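2',5'-phosphodiesterase 12 (Homo sapiens, PDB 4Z0V) belongs to the endonuclease/exonuclease/phosphatase superfamily and holds a magnesium ion in a two-sheet domain related to that of DNase I. Local coordinates at residues 133-138 with 182-187; 129-134 with 425-430; 206-211 with 261-266. All coordinates share one frame; numbering follows the deposited sequence. Where two conformers were deposited one is given.

Contact 1 of 3, residues 133-138 with 182-187. With MG (magnesium ion), chain B.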
loop_
_atom_site.group_PDB
_atom_site.type_symbol
_atom_site.label_atom_id
_atom_site.label_comp_id
_atom_site.label_asym_id
_atom_site.label_seq_id
_atom_site.Cartn_x
_atom_site.Cartn_y
_atom_site.Cartn_z
ATOM N N ILE A 133 -2.962 -5.271 0.729
ATOM C CA ILE A 133 -3.166 -5.870 -0.605
ATOM C C ILE A 133 -3.200 -7.401 -0.609
ATOM O O ILE A 133 -3.334 -7.974 -1.703
ATOM C CB ILE A 133 -2.135 -5.328 -1.643
ATOM C CG1 ILE A 133 -0.663 -5.662 -1.231
ATOM C CG2 ILE A 133 -2.362 -3.792 -1.858
ATOM C CD1 ILE A 133 0.377 -5.444 -2.402
ATOM N N LEU A 134 -3.195 -8.036 0.585
ATOM C CA LEU A 134 -3.297 -9.507 0.788
ATOM C C LEU A 134 -2.097 -10.230 0.168
ATOM O O LEU A 134 -1.985 -10.408 -1.067
ATOM C CB LEU A 134 -4.642 -10.035 0.218
ATOM C CG LEU A 134 -4.885 -11.564 0.193
ATOM C CD1 LEU A 134 -4.700 -12.183 1.578
ATOM C CD2 LEU A 134 -6.274 -11.865 -0.376
ATOM N N ALA A 135 -1.185 -10.671 1.050
ATOM C CA ALA A 135 0.044 -11.267 0.587
ATOM C C ALA A 135 -0.176 -12.648 -0.024
ATOM O O ALA A 135 -0.942 -13.481 0.495
ATOM C CB ALA A 135 1.061 -11.351 1.712
ATOM N N ASP A 136 0.519 -12.887 -1.138
ATOM C CA ASP A 136 0.490 -14.200 -1.784
ATOM C C ASP A 136 1.064 -15.260 -0.840
ATOM O O ASP A 136 0.642 -16.415 -0.903
ATOM C CB ASP A 136 1.300 -14.182 -3.088
ATOM C CG ASP A 136 1.261 -15.526 -3.780
ATOM O OD1 ASP A 136 0.165 -15.941 -4.187
ATOM O OD2 ASP A 136 2.312 -16.192 -3.836
ATOM N N THR A 137 1.995 -14.874 0.065
ATOM C CA THR A 137 2.543 -15.846 1.032
ATOM C C THR A 137 1.380 -16.480 1.821
ATOM O O THR A 137 1.460 -17.657 2.175
ATOM C CB THR A 137 3.637 -15.245 1.921
ATOM O OG1 THR A 137 4.253 -16.315 2.638
ATOM C CG2 THR A 137 3.114 -14.234 2.920
ATOM N N TYR A 138 0.280 -15.722 2.044
ATOM C CA TYR A 138 -0.894 -16.258 2.736
ATOM C C TYR A 138 -1.960 -16.731 1.763
ATOM O O TYR A 138 -2.520 -17.811 1.975
ATOM C CB TYR A 138 -1.515 -15.259 3.729
ATOM C CG TYR A 138 -0.497 -14.597 4.641
ATOM C CD1 TYR A 138 0.302 -15.355 5.492
ATOM C CD2 TYR A 138 -0.297 -13.216 4.616
ATOM C CE1 TYR A 138 1.283 -14.760 6.290
ATOM C CE2 TYR A 138 0.692 -12.608 5.405
ATOM C CZ TYR A 138 1.481 -13.391 6.239
ATOM O OH TYR A 138 2.460 -12.838 7.033
ATOM N N GLU A 182 1.085 -5.971 3.661
ATOM C CA GLU A 182 1.061 -7.338 3.112
ATOM C C GLU A 182 1.604 -7.358 1.681
ATOM O O GLU A 182 1.036 -7.991 0.765
ATOM C CB GLU A 182 -0.335 -7.977 3.220
ATOM C CG GLU A 182 -0.650 -8.392 4.654
ATOM C CD GLU A 182 -1.783 -9.390 4.751
ATOM O OE1 GLU A 182 -1.881 -10.264 3.864
ATOM O OE2 GLU A 182 -2.566 -9.313 5.719
ATOM N N VAL A 183 2.731 -6.677 1.510
ATOM C CA VAL A 183 3.432 -6.635 0.232
ATOM C C VAL A 183 4.474 -7.737 0.226
ATOM O O VAL A 183 5.440 -7.666 0.990
ATOM C CB VAL A 183 4.099 -5.241 0.005
ATOM C CG1 VAL A 183 4.878 -5.207 -1.331
ATOM C CG2 VAL A 183 3.070 -4.105 0.065
ATOM N N ASP A 184 4.361 -8.680 -0.698
ATOM C CA ASP A 184 5.399 -9.726 -0.810
ATOM C C ASP A 184 6.643 -9.134 -1.449
ATOM O O ASP A 184 6.540 -8.164 -2.218
ATOM C CB ASP A 184 4.903 -10.904 -1.676
ATOM C CG ASP A 184 3.629 -11.555 -1.204
ATOM O OD1 ASP A 184 2.539 -11.214 -1.759
ATOM O OD2 ASP A 184 3.717 -12.495 -0.385
ATOM N N ARG A 185 7.825 -9.719 -1.138
ATOM C CA ARG A 185 9.087 -9.235 -1.695
ATOM C C ARG A 185 9.021 -9.151 -3.234
ATOM O O ARG A 185 9.341 -8.094 -3.782
ATOM C CB ARG A 185 10.293 -10.092 -1.243
ATOM C CG ARG A 185 11.618 -9.570 -1.815
ATOM C CD ARG A 185 12.851 -10.378 -1.418
ATOM N NE ARG A 185 13.202 -10.260 0.003
ATOM C CZ ARG A 185 13.762 -9.190 0.564
ATOM N NH1 ARG A 185 14.011 -8.105 -0.158
ATOM N NH2 ARG A 185 14.050 -9.189 1.855
ATOM N N ALA A 186 8.593 -10.220 -3.944
ATOM C CA ALA A 186 8.511 -10.212 -5.416
ATOM C C ALA A 186 7.413 -9.283 -5.923
ATOM O O ALA A 186 7.550 -8.742 -7.013
ATOM C CB ALA A 186 8.275 -11.627 -5.955
ATOM N N VAL A 187 6.359 -9.057 -5.120
ATOM C CA VAL A 187 5.284 -8.131 -5.538
ATOM C C VAL A 187 5.861 -6.711 -5.583
ATOM O O VAL A 187 5.607 -5.980 -6.548
ATOM C CB VAL A 187 4.053 -8.259 -4.614
ATOM C CG1 VAL A 187 3.061 -7.100 -4.832
ATOM C CG2 VAL A 187 3.378 -9.617 -4.860
HETATM MG MG MG B . -4.366 -10.198 5.904
HETATM O O HOH W 1 -3.633 -11.950 5.003
HETATM O O HOH W 2 -3.745 -11.154 7.701
HETATM O O HOH W 3 -5.221 -8.787 7.071
HETATM O O HOH W 4 -6.254 -11.202 6.026
HETATM O O HOH W 5 -4.999 -9.248 4.127
#
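The magnesium site of this endonuclease/exonuclease/phosphatase fold rests on E182, whose carboxylate meets the loop around A135 just where strand 177-184 is kinked by a G1 beta bulge opposite G212. It illustrates how one acidic side chain can divide its labour. OE2 of E182 binds the magnesium ion at 2.0 Å, five waters fill the remaining coordination positions, and N132 adds an N-H to the same oxygen. OE1 of E182 turns to the protein instead, accepting from A135 N at 2.9 Å along a nearly straight path (172°) on its anti side, slightly out of the carboxylate plane. Water 1, itself a metal ligand, donates to E182 OE1 at 2.7 Å. Two bonds on one oxygen and the metal on the other thus fix the rotation of the group. Y138 comes edge-on, its CD2 lying 3.4 Å from E182 OE1 with ring and carboxylate planes 86° apart, while its hydroxyl bonds to E211.

A second carboxylate grips the start of helix 136-139, for which A135 is the N-cap. D184 OD1 takes D136 N through its syn lone pair at 2.7 Å, and D184 OD2 takes T137 N at 3.0 Å, also from the syn side. A pair of N-H groups at a helix start would be expected to favour a negative charge on D184. D184 stands at the N-cap position of helix 185-198, but its side chain makes no capping bond there and serves the other helix instead. Behind the polar layer, an extended second torsion (chi2 166°) carries I133 CD1 into the core, where it meets V187 CG1 tip to tip at 4.0 Å and lies 3.9 Å from V183 CG2.

Contact 2 of 3, residues 129-134 with 425-430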
loop_
_atom_site.group_PDB
_atom_site.type_symbol
_atom_site.label_atom_id
_atom_site.label_comp_id
_atom_site.label_asym_id
_atom_site.label_seq_id
_atom_site.Cartn_x
_atom_site.Cartn_y
_atom_site.Cartn_z
ATOM N N VAL A 129 -3.315 7.054 -0.040
ATOM C CA VAL A 129 -3.941 5.729 -0.110
ATOM C C VAL A 129 -3.392 4.873 1.014
ATOM O O VAL A 129 -2.186 4.917 1.272
ATOM C CB VAL A 129 -3.625 5.052 -1.487
ATOM C CG1 VAL A 129 -4.154 3.602 -1.529
ATOM C CG2 VAL A 129 -4.177 5.873 -2.664
ATOM N N SER A 130 -4.226 4.042 1.632
ATOM C CA SER A 130 -3.758 3.010 2.588
ATOM C C SER A 130 -4.435 1.734 2.182
ATOM O O SER A 130 -5.670 1.706 2.049
ATOM C CB SER A 130 -4.032 3.362 4.050
ATOM O OG SER A 130 -3.483 2.346 4.886
ATOM N N TYR A 131 -3.640 0.664 1.949
ATOM C CA TYR A 131 -4.268 -0.557 1.424
ATOM C C TYR A 131 -3.514 -1.812 1.815
ATOM O O TYR A 131 -2.331 -1.913 1.522
ATOM C CB TYR A 131 -4.248 -0.424 -0.115
ATOM C CG TYR A 131 -5.058 -1.379 -0.970
ATOM C CD1 TYR A 131 -6.065 -2.173 -0.412
ATOM C CD2 TYR A 131 -4.910 -1.394 -2.362
ATOM C CE1 TYR A 131 -6.899 -2.952 -1.219
ATOM C CE2 TYR A 131 -5.725 -2.187 -3.173
ATOM C CZ TYR A 131 -6.734 -2.946 -2.598
ATOM O OH TYR A 131 -7.566 -3.686 -3.410
ATOM N N ASN A 132 -4.212 -2.780 2.431
ATOM C CA ASN A 132 -3.628 -4.083 2.747
ATOM C C ASN A 132 -3.970 -4.913 1.510
ATOM O O ASN A 132 -5.155 -5.148 1.245
ATOM C CB ASN A 132 -4.191 -4.654 4.074
ATOM C CG ASN A 132 -3.730 -6.076 4.348
ATOM O OD1 ASN A 132 -3.599 -6.890 3.419
ATOM N ND2 ASN A 132 -3.506 -6.421 5.640
ATOM N N ILE A 133 -2.962 -5.271 0.729
ATOM C CA ILE A 133 -3.166 -5.870 -0.605
ATOM C C ILE A 133 -3.200 -7.401 -0.609
ATOM O O ILE A 133 -3.334 -7.974 -1.703
ATOM C CB ILE A 133 -2.135 -5.328 -1.643
ATOM C CG1 ILE A 133 -0.663 -5.662 -1.231
ATOM C CG2 ILE A 133 -2.362 -3.792 -1.858
ATOM C CD1 ILE A 133 0.377 -5.444 -2.402
ATOM N N LEU A 134 -3.195 -8.036 0.585
ATOM C CA LEU A 134 -3.297 -9.507 0.788
ATOM C C LEU A 134 -2.097 -10.230 0.168
ATOM O O LEU A 134 -1.985 -10.408 -1.067
ATOM C CB LEU A 134 -4.642 -10.035 0.218
ATOM C CG LEU A 134 -4.885 -11.564 0.193
ATOM C CD1 LEU A 134 -4.700 -12.183 1.578
ATOM C CD2 LEU A 134 -6.274 -11.865 -0.376
ATOM N N SER A 425 -13.682 -9.310 -8.897
ATOM C CA SER A 425 -13.770 -7.879 -9.109
ATOM C C SER A 425 -13.009 -7.064 -8.058
ATOM O O SER A 425 -13.009 -5.842 -8.129
ATOM C CB SER A 425 -15.242 -7.462 -9.112
ATOM O OG SER A 425 -15.927 -8.136 -10.156
ATOM N N HIS A 426 -12.377 -7.733 -7.079
ATOM C CA HIS A 426 -11.710 -7.047 -5.969
ATOM C C HIS A 426 -10.510 -7.878 -5.510
ATOM O O HIS A 426 -10.682 -9.013 -5.067
ATOM C CB HIS A 426 -12.730 -6.859 -4.837
ATOM C CG HIS A 426 -12.230 -5.929 -3.787
ATOM N ND1 HIS A 426 -12.473 -4.580 -3.855
ATOM C CD2 HIS A 426 -11.443 -6.182 -2.716
ATOM C CE1 HIS A 426 -11.858 -4.046 -2.811
ATOM N NE2 HIS A 426 -11.238 -4.974 -2.086
ATOM N N PRO A 427 -9.281 -7.325 -5.634
ATOM C CA PRO A 427 -8.082 -8.153 -5.434
ATOM C C PRO A 427 -7.547 -8.331 -4.014
ATOM O O PRO A 427 -6.415 -8.789 -3.858
ATOM C CB PRO A 427 -7.042 -7.414 -6.289
ATOM C CG PRO A 427 -7.440 -5.935 -6.105
ATOM C CD PRO A 427 -8.936 -5.995 -6.204
ATOM N N SER A 428 -8.302 -7.969 -2.988
ATOM C CA SER A 428 -7.792 -8.147 -1.621
ATOM C C SER A 428 -8.965 -8.499 -0.707
ATOM O O SER A 428 -10.102 -8.375 -1.133
ATOM C CB SER A 428 -7.107 -6.857 -1.153
ATOM O OG SER A 428 -6.768 -6.967 0.225
ATOM N N ASP A 429 -8.706 -8.929 0.535
ATOM C CA ASP A 429 -9.798 -9.110 1.488
ATOM C C ASP A 429 -10.062 -7.765 2.194
ATOM O O ASP A 429 -11.033 -7.633 2.930
ATOM C CB ASP A 429 -9.523 -10.247 2.486
ATOM C CG ASP A 429 -8.226 -10.200 3.268
ATOM O OD1 ASP A 429 -7.290 -9.501 2.835
ATOM O OD2 ASP A 429 -8.088 -10.985 4.213
ATOM N N HIS A 430 -9.195 -6.759 1.954
ATOM C CA HIS A 430 -9.375 -5.396 2.461
ATOM C C HIS A 430 -9.779 -4.469 1.327
ATOM O O HIS A 430 -9.618 -4.808 0.159
ATOM C CB HIS A 430 -8.091 -4.872 3.118
ATOM C CG HIS A 430 -7.754 -5.512 4.424
ATOM N ND1 HIS A 430 -7.822 -4.798 5.617
ATOM C CD2 HIS A 430 -7.291 -6.752 4.683
ATOM C CE1 HIS A 430 -7.430 -5.639 6.567
ATOM N NE2 HIS A 430 -7.101 -6.830 6.055
HETATM O O HOH W 5 -4.999 -9.248 4.127
#
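S428 OG is held from two directions: it donates to N132 O at 2.6 Å and accepts from H430 N at 3.0 Å, the latter bond closing an ST turn. The hydroxyl thereby ties the end of strand 125-132 to the Ser-Asp-His motif, S428 to H430, a hallmark of the endonuclease/exonuclease/phosphatase family. The case shows how turns on both partners can set side chains in place. On the strand side the turn is an Asx turn, with L134 N donating to N132 OD1 at 3.1 Å. Water 5, a ligand of the magnesium ion, bridges the two segments by donating to N132 OD1 (2.8 Å) and to D429 OD1 (2.6 Å), so both residues belong to the second shell of the metal; the other oxygen of D429 bonds to Y149.

N132 and H430 are stacked. With CG anti to the backbone N (chi1 173°), the N132 amide lies over the H430 ring, its plane only 2° from that of the imidazole. N132 CB also sits over this ring, 3.8 Å from the centroid of H430 and 15° off the normal, a CH-pi contact. Polar ends on both sides have further partners: N132 ND2 reaches D327 and E182, while H430 ND1 bonds to D392, which should help to fix the rotation of the ring.

Y131 packs beside the same loop. Its ring edge, at CE1, faces H430 O near the ring plane, and its side chain crosses that of P427 at about a right angle, with Y131 OH, bonded to E169, 3.5 Å from P427 CG. H430 O is engaged a second time, by H426 NE2 at 2.8 Å, in an almost straight bond lying in the plane of the H426 ring.

Contact 3 of 3, residues 206-211 with 261-266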
loop_
_atom_site.group_PDB
_atom_site.type_symbol
_atom_site.label_atom_id
_atom_site.label_comp_id
_atom_site.label_asym_id
_atom_site.label_seq_id
_atom_site.Cartn_x
_atom_site.Cartn_y
_atom_site.Cartn_z
ATOM N N ARG A 206 9.847 -2.370 3.484
ATOM C CA ARG A 206 10.314 -2.878 4.780
ATOM C C ARG A 206 9.684 -4.251 4.991
ATOM O O ARG A 206 8.505 -4.339 5.319
ATOM C CB ARG A 206 9.975 -1.891 5.910
ATOM C CG ARG A 206 10.221 -2.409 7.356
ATOM C CD ARG A 206 11.676 -2.798 7.603
ATOM N NE ARG A 206 12.572 -1.682 7.295
ATOM C CZ ARG A 206 13.897 -1.733 7.325
ATOM N NH1 ARG A 206 14.522 -2.865 7.640
ATOM N NH2 ARG A 206 14.612 -0.656 7.026
ATOM N N ILE A 207 10.457 -5.317 4.755
ATOM C CA ILE A 207 9.904 -6.659 4.876
ATOM C C ILE A 207 9.933 -7.127 6.342
ATOM O O ILE A 207 10.742 -6.628 7.120
ATOM C CB ILE A 207 10.641 -7.663 3.933
ATOM C CG1 ILE A 207 9.745 -8.895 3.634
ATOM C CG2 ILE A 207 12.043 -8.063 4.465
ATOM C CD1 ILE A 207 10.190 -9.744 2.559
ATOM N N LYS A 208 9.012 -8.030 6.719
ATOM C CA LYS A 208 9.025 -8.698 8.021
ATOM C C LYS A 208 9.729 -10.051 7.747
ATOM O O LYS A 208 10.963 -10.100 7.703
ATOM C CB LYS A 208 7.613 -8.861 8.563
ATOM C CG LYS A 208 7.079 -7.717 9.377
ATOM C CD LYS A 208 5.975 -8.187 10.329
ATOM C CE LYS A 208 4.717 -8.683 9.651
ATOM N NZ LYS A 208 3.555 -8.668 10.583
ATOM N N GLN A 209 8.957 -11.092 7.376
ATOM C CA GLN A 209 9.562 -12.345 6.963
ATOM C C GLN A 209 9.444 -12.500 5.447
ATOM O O GLN A 209 10.429 -12.353 4.725
ATOM C CB GLN A 209 8.945 -13.557 7.697
ATOM C CG GLN A 209 9.640 -14.853 7.275
ATOM C CD GLN A 209 9.229 -16.018 8.119
ATOM O OE1 GLN A 209 8.121 -16.074 8.682
ATOM N NE2 GLN A 209 10.089 -17.002 8.157
ATOM N N HIS A 210 8.246 -12.810 4.966
ATOM C CA HIS A 210 8.004 -13.015 3.541
ATOM C C HIS A 210 7.203 -11.851 2.952
ATOM O O HIS A 210 7.036 -11.778 1.750
ATOM C CB HIS A 210 7.258 -14.351 3.335
ATOM C CG HIS A 210 8.097 -15.530 3.688
ATOM N ND1 HIS A 210 9.430 -15.619 3.283
ATOM C CD2 HIS A 210 7.767 -16.651 4.371
ATOM C CE1 HIS A 210 9.865 -16.784 3.744
ATOM N NE2 HIS A 210 8.908 -17.432 4.423
ATOM N N GLU A 211 6.735 -10.936 3.801
ATOM C CA GLU A 211 5.956 -9.794 3.331
ATOM C C GLU A 211 6.135 -8.652 4.289
ATOM O O GLU A 211 6.547 -8.852 5.438
ATOM C CB GLU A 211 4.441 -10.151 3.145
ATOM C CG GLU A 211 3.713 -10.781 4.330
ATOM C CD GLU A 211 3.311 -9.840 5.451
ATOM O OE1 GLU A 211 3.216 -8.623 5.200
ATOM O OE2 GLU A 211 2.996 -10.324 6.556
ATOM N N GLN A 261 7.534 -10.616 21.661
ATOM C CA GLN A 261 7.600 -11.709 20.684
ATOM C C GLN A 261 7.212 -11.262 19.289
ATOM O O GLN A 261 7.621 -11.897 18.319
ATOM C CB GLN A 261 6.598 -12.812 21.067
ATOM C CG GLN A 261 7.047 -13.683 22.219
ATOM C CD GLN A 261 5.861 -14.373 22.853
ATOM O OE1 GLN A 261 4.887 -14.761 22.182
ATOM N NE2 GLN A 261 5.948 -14.599 24.152
ATOM N N ARG A 262 6.322 -10.251 19.184
ATOM C CA ARG A 262 5.751 -9.855 17.891
ATOM C C ARG A 262 6.789 -9.354 16.917
ATOM O O ARG A 262 7.766 -8.697 17.294
ATOM C CB ARG A 262 4.636 -8.807 18.037
ATOM C CG ARG A 262 3.786 -9.028 19.273
ATOM C CD ARG A 262 2.498 -9.763 19.064
ATOM N NE ARG A 262 2.625 -10.998 18.298
ATOM C CZ ARG A 262 2.855 -12.198 18.815
ATOM N NH1 ARG A 262 2.882 -13.263 18.034
ATOM N NH2 ARG A 262 3.065 -12.340 20.116
ATOM N N SER A 263 6.538 -9.631 15.645
ATOM C CA SER A 263 7.421 -9.246 14.562
ATOM C C SER A 263 6.985 -7.926 13.893
ATOM O O SER A 263 7.679 -7.457 12.994
ATOM C CB SER A 263 7.457 -10.358 13.523
ATOM O OG SER A 263 6.161 -10.529 12.978
ATOM N N SER A 264 5.859 -7.341 14.342
ATOM C CA SER A 264 5.273 -6.120 13.753
ATOM C C SER A 264 6.319 -4.988 13.621
ATOM O O SER A 264 7.151 -4.752 14.516
ATOM C CB SER A 264 4.060 -5.647 14.544
ATOM O OG SER A 264 3.318 -6.733 15.084
ATOM N N VAL A 265 6.255 -4.311 12.467
ATOM C CA VAL A 265 7.159 -3.249 12.092
ATOM C C VAL A 265 6.383 -1.958 11.791
ATOM O O VAL A 265 5.158 -1.948 11.550
ATOM C CB VAL A 265 8.061 -3.669 10.880
ATOM C CG1 VAL A 265 8.998 -4.838 11.255
ATOM C CG2 VAL A 265 7.212 -4.019 9.652
ATOM N N LEU A 266 7.130 -0.863 11.850
ATOM C CA LEU A 266 6.672 0.492 11.557
ATOM C C LEU A 266 7.593 1.098 10.530
ATOM O O LEU A 266 8.802 1.173 10.741
ATOM C CB LEU A 266 6.701 1.341 12.842
ATOM C CG LEU A 266 6.291 2.824 12.643
ATOM C CD1 LEU A 266 4.815 2.937 12.215
ATOM C CD2 LEU A 266 6.544 3.623 13.911
#
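R206, on the edge strand 201-207, lays its CG against V265 CG2 at 4.1 Å, and the two side chains cross at about a right angle. It is an instructive example of an edge strand meeting the start of a strand in the other sheet through aliphatic carbon rather than through hydrogen bonds, of which there are none across this contact. CG of R206 stands anti to the backbone N (chi1 171°); beyond it the chain folds twice, and its NE forms a salt bridge with D229. The long residue therefore contributes its methylene part to V265 and its charge to strand 222-231, the partner of 265-273.

K208 follows at the start of the hairpin turn, where K208 N donates to E211 O at 2.9 Å. Its side chain carries most of the contact. K208 CG lies against both methyls of V265, 3.7 Å from CG2 and 3.9 Å from CG1. The next carbon, K208 CD, passes 3.2 Å from S263 O, and the same CD is 3.5 Å from S263 OG. A bend at chi3 (-66°) then sets CE, while the ammonium NZ stays 4.0 Å from S263 OG.

E211 resumes the sheet as the first residue of strand 211-218, its carboxylate bonded to Y138. The hairpin of 201-207 and 211-218 ends the six-stranded sheet of this DNase I-like sandwich. V265 opens strand 265-273 of the other sheet, paired there with strands 222-231 and 280-287, while S264 turns from the contact to Q301 of helix 295-316 and packs on F232 of helix 232-238.

The three contacts lie within one endonuclease/exonuclease/phosphatase domain and all reach its six-stranded sheet. Contacts 1 and 2 both use the end of strand 125-132 and the loop after it, share I133 and L134, and have centres about 11 Å apart; strands 125-132 and 177-184 are parallel neighbours, and N132 meets E182 beside the magnesium ion. The centres of contacts 1 and 3 are about 12 Å apart, and contact 1 is complete in the chain before contact 3 begins; E211 joins them by reaching Y138. Contacts 2 and 3, about 19 Å apart between centres, do not touch, although residues 425-430 close a loop that spans contact 3. Chain segments remote in sequence thus converge around the metal, while contact 3 joins this sheet to its partner.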